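Long-range contact in Fe-regulated protein B (Neisseria meningitidis, PDB 4AIP), which probably carries iron across the meningococcal outer membrane as a TonB-dependent transporter, a plugged beta-barrel: residues B[270-276]-B[305-311]. Numbering follows the deposited sequence.
With N8E (3,6,9,12,15-pentaoxatricosan-1-ol), chain F.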
# COMPACT_ATOMS: atom_id res chain seq x y z
N HIS B 270 -3.40 19.93 1.22
CA HIS B 270 -2.87 18.95 2.16
C HIS B 270 -1.66 18.31 1.55
O HIS B 270 -1.74 17.87 0.39
CB HIS B 270 -3.87 17.88 2.60
CG HIS B 270 -3.27 16.86 3.52
ND1 HIS B 270 -3.21 17.04 4.88
CD2 HIS B 270 -2.67 15.67 3.28
CE1 HIS B 270 -2.62 16.01 5.45
NE2 HIS B 270 -2.26 15.17 4.50
N MET B 271 -0.55 18.26 2.30
CA MET B 271 0.63 17.63 1.80
C MET B 271 1.09 16.52 2.71
O MET B 271 0.98 16.63 3.93
CB MET B 271 1.71 18.65 1.64
CG MET B 271 3.02 18.02 1.87
SD MET B 271 4.42 19.10 1.89
CE MET B 271 4.34 19.94 3.41
N LYS B 272 1.64 15.46 2.11
CA LYS B 272 2.25 14.44 2.91
C LYS B 272 3.55 14.03 2.24
O LYS B 272 3.58 13.90 1.03
CB LYS B 272 1.32 13.23 3.10
CG LYS B 272 1.95 12.24 3.96
CD LYS B 272 1.39 10.85 3.89
CE LYS B 272 0.18 10.69 4.70
NZ LYS B 272 0.32 9.40 5.40
N ASP B 273 4.58 13.78 3.07
CA ASP B 273 5.92 13.43 2.63
C ASP B 273 6.35 12.28 3.53
O ASP B 273 6.46 12.45 4.76
CB ASP B 273 6.82 14.63 2.98
CG ASP B 273 8.02 14.81 2.02
OD1 ASP B 273 8.77 13.84 1.78
OD2 ASP B 273 8.24 15.95 1.57
N GLN B 274 6.64 11.12 2.99
CA GLN B 274 6.91 10.00 3.88
C GLN B 274 8.12 9.13 3.48
O GLN B 274 8.30 8.78 2.29
CB GLN B 274 5.65 9.15 3.94
CG GLN B 274 5.76 8.05 4.87
CD GLN B 274 4.47 7.31 5.01
OE1 GLN B 274 3.94 7.20 6.11
NE2 GLN B 274 3.94 6.83 3.90
N HIS B 275 8.89 8.73 4.48
CA HIS B 275 10.01 7.85 4.23
C HIS B 275 9.84 6.56 4.97
O HIS B 275 9.61 6.60 6.16
CB HIS B 275 11.28 8.46 4.75
CG HIS B 275 11.59 9.83 4.22
ND1 HIS B 275 12.56 10.63 4.79
CD2 HIS B 275 11.10 10.53 3.18
CE1 HIS B 275 12.63 11.77 4.13
NE2 HIS B 275 11.77 11.73 3.13
N ARG B 276 10.04 5.42 4.30
CA ARG B 276 9.94 4.13 4.98
C ARG B 276 11.06 3.19 4.61
O ARG B 276 11.54 3.18 3.48
CB ARG B 276 8.59 3.44 4.70
CG ARG B 276 8.29 3.32 3.27
CD ARG B 276 6.92 3.87 3.06
NE ARG B 276 6.00 2.74 2.94
CZ ARG B 276 4.67 2.81 2.97
NH1 ARG B 276 4.05 3.98 3.11
NH2 ARG B 276 3.93 1.69 2.87
N GLU B 305 8.72 4.45 9.68
CA GLU B 305 8.18 5.49 8.78
C GLU B 305 8.35 6.82 9.47
O GLU B 305 8.08 6.95 10.69
CB GLU B 305 6.68 5.28 8.43
CG GLU B 305 6.27 3.83 8.36
CD GLU B 305 4.85 3.58 7.83
OE1 GLU B 305 3.95 4.31 8.29
OE2 GLU B 305 4.66 2.61 7.03
N THR B 306 8.80 7.81 8.70
CA THR B 306 8.92 9.12 9.24
C THR B 306 8.21 10.05 8.24
O THR B 306 8.41 9.94 7.03
CB THR B 306 10.42 9.50 9.70
OG1 THR B 306 11.10 10.18 8.67
CG2 THR B 306 11.28 8.28 10.08
N THR B 307 7.32 10.90 8.75
CA THR B 307 6.34 11.59 7.92
C THR B 307 6.21 13.09 8.24
O THR B 307 6.25 13.51 9.42
CB THR B 307 4.96 10.95 8.13
OG1 THR B 307 5.13 9.53 8.28
CG2 THR B 307 4.10 11.20 6.97
N GLN B 308 5.97 13.90 7.22
CA GLN B 308 5.68 15.30 7.42
C GLN B 308 4.43 15.61 6.64
O GLN B 308 4.35 15.28 5.42
CB GLN B 308 6.84 16.19 6.95
CG GLN B 308 6.84 17.59 7.53
CD GLN B 308 7.97 18.46 6.97
OE1 GLN B 308 7.93 18.88 5.83
NE2 GLN B 308 8.96 18.74 7.79
N SER B 309 3.48 16.24 7.31
CA SER B 309 2.20 16.48 6.71
C SER B 309 1.80 17.85 7.09
O SER B 309 2.03 18.34 8.21
CB SER B 309 1.09 15.54 7.20
OG SER B 309 1.55 14.26 7.54
N ASN B 310 1.08 18.46 6.18
CA ASN B 310 0.67 19.78 6.41
C ASN B 310 -0.67 19.96 5.74
O ASN B 310 -0.79 19.76 4.52
CB ASN B 310 1.67 20.73 5.74
CG ASN B 310 1.47 22.17 6.18
OD1 ASN B 310 0.93 22.40 7.27
ND2 ASN B 310 1.87 23.15 5.33
N THR B 311 -1.68 20.32 6.54
CA THR B 311 -2.88 20.92 5.95
C THR B 311 -2.83 22.43 6.18
O THR B 311 -2.59 22.88 7.30
CB THR B 311 -4.20 20.40 6.58
OG1 THR B 311 -4.17 18.97 6.70
CG2 THR B 311 -5.33 20.74 5.72
C01 N8E F . -3.25 10.71 2.88
C02 N8E F . -2.81 12.16 2.79
C03 N8E F . -2.38 12.51 1.37
C04 N8E F . -3.54 12.89 0.46
C05 N8E F . -3.80 14.38 0.42
C06 N8E F . -5.29 14.68 0.20
C07 N8E F . -6.07 14.73 1.46
C08 N8E F . -7.31 15.63 1.41
O09 N8E F . -6.95 17.00 1.33
C10 N8E F . -7.99 17.93 1.22
C11 N8E F . -7.50 19.23 0.59
O12 N8E F . -8.29 19.52 -0.54
C13 N8E F . -7.84 19.22 -1.85
C14 N8E F . -9.06 19.41 -2.73
O15 N8E F . -9.14 18.38 -3.72
C16 N8E F . -10.45 17.84 -3.91
C17 N8E F . -11.21 18.69 -4.92
O18 N8E F . -10.87 18.21 -6.22
C19 N8E F . -10.63 19.25 -7.19
C20 N8E F . -11.88 19.90 -7.81
O21 N8E F . -11.68 21.32 -7.96
C22 N8E F . -11.36 21.70 -9.29
C23 N8E F . -12.34 22.80 -9.63
O24 N8E F . -12.26 23.12 -11.03
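Paired backbone hydrogen bonds tie Met271 to Asn310, Asp273 to Gln308 and His275 to Thr306, joining two barrel strands; the N-to-C directions of the two short segments lie 178° apart, antiparallel. In the Met271 pair, Met271 N lies 2.7 Å from Asn310 O. Between these rungs, CA-H...O contacts fill in, as from Ser309 CA to Met271 O at 3.0 Å.

On the outer face, that of His270, Lys272, Gln274 and Arg276, CG of His270 is anti to the backbone N (chi1 178°), holding the ring where ND1 meets Thr311 OG1 at the ring edge in a 2.8 Å hydrogen bond. This bond helps fix the ring's rotation; His270 CD2 lies 3.3 Å from C05 in the alkyl tail of the detergent N8E. Lys272 CG rests on Thr307 CG2 (3.8 Å), while Lys272 CE also touches the tail. Glu305 OE2 sits over the Arg276 guanidinium, 4.2 Å from Arg276 NH1, probably attracted but beyond a salt bridge, with no N-H directed at it; Tyr303 OH hydrogen-bonds this oxygen.

On the plug-facing side, Met271 CE packs against Asn310 CB (3.6 Å). Here plug-domain Phe137 stacks on His275, and Asp140 N is hydrogen-bonded to Asp273 OD2. Strands 246-259 and 325-339 flank the pair, and a second copy of the protein packs against His270, Lys272 and Thr311.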